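SusD-like protein BACOVA_02651 (Bacteroides ovatus, PDB 5E75) binds polysaccharide at the cell surface and probably captures xyloglucan there before its transport into the periplasm for degradation. Local coordinates at residues R382-Y385 with F386-V390; I408-R411 with R412-F415. All coordinates share one frame; numbering follows the deposited sequence.

Contact 1: R382-Y385 with F386-V390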
loop_
_atom_site.group_PDB
_atom_site.type_symbol
_atom_site.label_atom_id
_atom_site.label_comp_id
_atom_site.label_asym_id
_atom_site.label_seq_id
_atom_site.Cartn_x
_atom_site.Cartn_y
_atom_site.Cartn_z
ATOM N N ARG A 382 -10.670 7.359 22.724
ATOM C CA ARG A 382 -9.288 7.031 22.404
ATOM C C ARG A 382 -9.059 6.905 20.905
ATOM O O ARG A 382 -7.951 7.128 20.443
ATOM C CB ARG A 382 -8.851 5.761 23.130
ATOM C CG ARG A 382 -8.860 5.875 24.663
ATOM C CD ARG A 382 -7.829 6.879 25.181
ATOM N NE ARG A 382 -6.476 6.351 25.096
ATOM C CZ ARG A 382 -5.367 7.015 25.393
ATOM N NH1 ARG A 382 -5.419 8.276 25.800
ATOM N NH2 ARG A 382 -4.190 6.421 25.282
ATOM N N GLY A 383 -10.088 6.557 20.146
ATOM C CA GLY A 383 -9.957 6.532 18.698
ATOM C C GLY A 383 -9.587 7.902 18.154
ATOM O O GLY A 383 -8.698 8.021 17.305
ATOM N N LEU A 384 -10.249 8.940 18.643
ATOM C CA LEU A 384 -9.940 10.308 18.243
ATOM C C LEU A 384 -8.526 10.692 18.687
ATOM O O LEU A 384 -7.796 11.373 17.954
ATOM C CB LEU A 384 -10.978 11.282 18.813
ATOM C CG LEU A 384 -10.783 12.753 18.439
ATOM C CD1 LEU A 384 -10.850 12.981 16.919
ATOM C CD2 LEU A 384 -11.832 13.619 19.185
ATOM N N TYR A 385 -8.125 10.249 19.874
ATOM C CA TYR A 385 -6.774 10.495 20.355
ATOM C C TYR A 385 -5.753 9.957 19.368
ATOM O O TYR A 385 -4.797 10.647 19.024
ATOM C CB TYR A 385 -6.545 9.875 21.738
ATOM C CG TYR A 385 -5.097 9.827 22.176
ATOM C CD1 TYR A 385 -4.394 10.987 22.461
ATOM C CD2 TYR A 385 -4.434 8.613 22.279
ATOM C CE1 TYR A 385 -3.076 10.940 22.861
ATOM C CE2 TYR A 385 -3.128 8.550 22.679
ATOM C CZ TYR A 385 -2.446 9.723 22.969
ATOM O OH TYR A 385 -1.135 9.660 23.361
ATOM N N PHE A 386 -5.948 8.732 18.895
ATOM C CA PHE A 386 -4.951 8.129 18.019
ATOM C C PHE A 386 -4.975 8.749 16.630
ATOM O O PHE A 386 -3.921 8.878 16.009
ATOM C CB PHE A 386 -5.066 6.597 18.024
ATOM C CG PHE A 386 -4.496 5.969 19.285
ATOM C CD1 PHE A 386 -3.139 5.966 19.501
ATOM C CD2 PHE A 386 -5.327 5.450 20.272
ATOM C CE1 PHE A 386 -2.595 5.443 20.651
ATOM C CE2 PHE A 386 -4.796 4.943 21.436
ATOM C CZ PHE A 386 -3.428 4.934 21.631
ATOM N N PHE A 387 -6.141 9.191 16.159
ATOM C CA PHE A 387 -6.200 9.998 14.948
ATOM C C PHE A 387 -5.331 11.244 15.138
ATOM O O PHE A 387 -4.513 11.612 14.273
ATOM C CB PHE A 387 -7.652 10.403 14.639
ATOM C CG PHE A 387 -7.800 11.342 13.477
ATOM C CD1 PHE A 387 -7.636 12.714 13.642
ATOM C CD2 PHE A 387 -8.121 10.866 12.218
ATOM C CE1 PHE A 387 -7.770 13.578 12.576
ATOM C CE2 PHE A 387 -8.266 11.743 11.139
ATOM C CZ PHE A 387 -8.072 13.094 11.326
ATOM N N ASN A 388 -5.490 11.885 16.291
ATOM C CA ASN A 388 -4.773 13.120 16.547
ATOM C C ASN A 388 -3.283 12.938 16.792
ATOM O O ASN A 388 -2.512 13.890 16.603
ATOM C CB ASN A 388 -5.468 13.930 17.657
ATOM C CG ASN A 388 -6.643 14.719 17.125
ATOM O OD1 ASN A 388 -6.627 15.189 15.988
ATOM N ND2 ASN A 388 -7.665 14.878 17.942
ATOM N N ARG A 389 -2.847 11.726 17.150
ATOM C CA ARG A 389 -1.424 11.436 17.222
ATOM C C ARG A 389 -0.805 11.498 15.823
ATOM O O ARG A 389 0.332 11.938 15.665
ATOM C CB ARG A 389 -1.161 10.060 17.846
ATOM C CG ARG A 389 -1.306 10.004 19.374
ATOM C CD ARG A 389 -0.147 10.709 20.082
ATOM N NE ARG A 389 1.103 10.042 19.755
ATOM C CZ ARG A 389 2.129 10.574 19.089
ATOM N NH1 ARG A 389 2.135 11.849 18.720
ATOM N NH2 ARG A 389 3.189 9.819 18.820
ATOM N N VAL A 390 -1.557 11.051 14.814
ATOM C CA VAL A 390 -1.067 11.117 13.436
ATOM C C VAL A 390 -0.928 12.591 13.001
ATOM O O VAL A 390 0.069 12.991 12.378
ATOM C CB VAL A 390 -1.969 10.308 12.485
ATOM C CG1 VAL A 390 -1.481 10.432 11.045
ATOM C CG2 VAL A 390 -1.999 8.835 12.896
#
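The Y385 ring is packed on both faces and at one edge: R389 CG lies over one face, the guanidinium of R382 covers the opposite one, and F386 meets the rim. With F386 it forms a T-shaped (edge-to-face) pair, the Y385 edge aimed at the F386 face, ring centroids 4.8 Å apart and planes at 69°; the closest ring atoms are Y385 CE2 and F386 CE1 at 3.7 Å. R389 makes a CH-pi contact, its CG 4.0 Å from the Y385 ring centroid. CG of R389 stands beside its own backbone N (chi1 -77°), and bends at chi2 and chi3 keep the chain alongside the tyrosine, where R389 CD passes 3.6 Å from Y385 OH. R382 NH2 reaches F386 CZ at 4.0 Å, guanidinium and ring planes being nearly perpendicular. The backbone beneath is alpha-helical, with F386 N bonded to R382 O at 3.0 Å. An alanine in place of F386 would probably leave the Y385 edge without its aromatic face and open a gap against Y364 and helix 205-221. The charged ends are satisfied elsewhere, R382 by E220 and R389 by E392 and D225. The flat end of R382 and the aliphatic stem of R389 thus sandwich the tyrosine while their charges are met by acids outside 382-390, which probably limits how far the ring can turn.

Contact 2: I408-R411 with R412-F415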
loop_
_atom_site.group_PDB
_atom_site.type_symbol
_atom_site.label_atom_id
_atom_site.label_comp_id
_atom_site.label_asym_id
_atom_site.label_seq_id
_atom_site.Cartn_x
_atom_site.Cartn_y
_atom_site.Cartn_z
ATOM N N ILE A 408 -10.788 10.047 5.300
ATOM C CA ILE A 408 -10.372 9.813 3.922
ATOM C C ILE A 408 -9.180 10.713 3.586
ATOM O O ILE A 408 -8.182 10.261 3.025
ATOM C CB ILE A 408 -11.528 10.022 2.914
ATOM C CG1 ILE A 408 -12.589 8.935 3.116
ATOM C CG2 ILE A 408 -11.004 10.028 1.473
ATOM C CD1 ILE A 408 -13.920 9.224 2.393
ATOM N N ARG A 409 -9.270 11.999 3.926
ATOM C CA ARG A 409 -8.208 12.930 3.596
ATOM C C ARG A 409 -6.948 12.579 4.354
ATOM O O ARG A 409 -5.864 12.598 3.791
ATOM C CB ARG A 409 -8.637 14.369 3.920
ATOM C CG ARG A 409 -7.669 15.441 3.439
ATOM C CD ARG A 409 -8.209 16.829 3.726
ATOM N NE ARG A 409 -7.400 17.828 3.055
ATOM C CZ ARG A 409 -7.693 19.118 2.952
ATOM N NH1 ARG A 409 -8.794 19.602 3.493
ATOM N NH2 ARG A 409 -6.877 19.914 2.287
ATOM N N GLU A 410 -7.097 12.254 5.630
ATOM C CA GLU A 410 -5.961 11.971 6.485
ATOM C C GLU A 410 -5.216 10.734 6.000
ATOM O O GLU A 410 -3.982 10.718 5.969
ATOM C CB GLU A 410 -6.376 11.803 7.956
ATOM C CG GLU A 410 -5.211 12.015 8.932
ATOM C CD GLU A 410 -4.660 13.429 8.896
ATOM O OE1 GLU A 410 -5.426 14.367 8.547
ATOM O OE2 GLU A 410 -3.470 13.603 9.224
ATOM N N ARG A 411 -5.953 9.694 5.603
ATOM C CA ARG A 411 -5.302 8.502 5.090
ATOM C C ARG A 411 -4.575 8.790 3.779
ATOM O O ARG A 411 -3.450 8.324 3.582
ATOM C CB ARG A 411 -6.300 7.356 4.928
ATOM C CG ARG A 411 -6.774 6.785 6.250
ATOM C CD ARG A 411 -7.660 5.564 6.052
ATOM N NE ARG A 411 -6.881 4.434 5.579
ATOM C CZ ARG A 411 -6.236 3.569 6.354
ATOM N NH1 ARG A 411 -6.334 3.596 7.670
ATOM N NH2 ARG A 411 -5.513 2.599 5.802
ATOM N N ARG A 412 -5.186 9.538 2.872
ATOM C CA ARG A 412 -4.517 9.841 1.611
ATOM C C ARG A 412 -3.169 10.505 1.842
ATOM O O ARG A 412 -2.172 10.116 1.213
ATOM C CB ARG A 412 -5.399 10.704 0.698
ATOM C CG ARG A 412 -6.585 9.960 0.111
ATOM C CD ARG A 412 -7.357 10.766 -0.923
ATOM N NE ARG A 412 -6.541 10.988 -2.116
ATOM C CZ ARG A 412 -6.825 11.852 -3.092
ATOM N NH1 ARG A 412 -7.920 12.614 -3.056
ATOM N NH2 ARG A 412 -5.982 11.979 -4.109
ATOM N N VAL A 413 -3.120 11.512 2.726
ATOM C CA VAL A 413 -1.885 12.233 2.959
ATOM C C VAL A 413 -0.887 11.450 3.818
ATOM O O VAL A 413 0.314 11.596 3.640
ATOM C CB VAL A 413 -2.090 13.676 3.542
ATOM C CG1 VAL A 413 -2.883 14.565 2.596
ATOM C CG2 VAL A 413 -2.762 13.665 4.865
ATOM N N GLU A 414 -1.361 10.616 4.724
ATOM C CA GLU A 414 -0.446 9.799 5.507
ATOM C C GLU A 414 0.222 8.744 4.633
ATOM O O GLU A 414 1.410 8.450 4.826
ATOM C CB GLU A 414 -1.185 9.153 6.678
ATOM C CG GLU A 414 -0.294 8.343 7.616
ATOM C CD GLU A 414 0.759 9.143 8.338
ATOM O OE1 GLU A 414 0.614 10.384 8.483
ATOM O OE2 GLU A 414 1.744 8.519 8.801
ATOM N N PHE A 415 -0.509 8.209 3.655
ATOM C CA PHE A 415 -0.045 7.015 2.920
ATOM C C PHE A 415 0.219 7.241 1.433
ATOM O O PHE A 415 0.363 6.287 0.674
ATOM C CB PHE A 415 -0.983 5.814 3.142
ATOM C CG PHE A 415 -1.091 5.437 4.571
ATOM C CD1 PHE A 415 0.001 4.893 5.219
ATOM C CD2 PHE A 415 -2.241 5.664 5.282
ATOM C CE1 PHE A 415 -0.069 4.605 6.567
ATOM C CE2 PHE A 415 -2.325 5.353 6.612
ATOM C CZ PHE A 415 -1.239 4.831 7.249
#
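From I408 O to R412 N and on to R411 O and F415 N, four consecutive i to i+4 hydrogen bonds of alpha-helical type join 408-411 to 412-415. They measure 2.9 to 3.1 Å between N and O; R412 N to I408 O and V413 N to R409 O are the straightest at 164°, F415 N to R411 O the most bent at 142°. Side chains settle against the carbonyls of the preceding turn: R412 CG is 3.3 Å from I408 O, and V413 CG2 is 3.4 Å from E410 O. The F415 ring follows R411, with F415 CE2 over one face of the guanidinium and 4.3 Å from R411 NH2, a loose approach. F415 CG lies beside its own backbone N (chi1 -59°), which brings CD2 to 3.4 Å from R411 O. E414 CG sits over a face of that ring. The polar ends turn outward from the helix into salt bridges: R411 with D424 and D362, R412 with D287, E410 with R299 and R391, E414 with R299, R359 and R393. R299 joins both glutamates, and probably eases the repulsion between like charges one turn apart. These are alpha-helical turns packed within the helical SusD-family fold, where the buried acids D287, D362 and D424 link helix 404-415 to helices 286-291, 360-372 and 421-431.

Contacts 1 and 2 lie on consecutive helices, 382-393 and 404-415, their centres about 14 Å apart on the same side of the chain's centre. The helices touch directly: F387 CE2 packs 3.7 Å from E410 CB, and V390 CG1 comes 3.3 Å from E414 OE1. R391 and R393 lie past contact 1 on its helix, so their bonds to the glutamates of contact 2 add ionic ties to this van der Waals packing. Helix 360-372 borders both contacts. Contact 1 lies farther from the centre of the chain, about 21 Å against about 12 Å. A bound PEG, probably from the crystallisation liquor, lies about 4 Å from the R409 side chain in contact 2; neither contact is marked by a bound sugar.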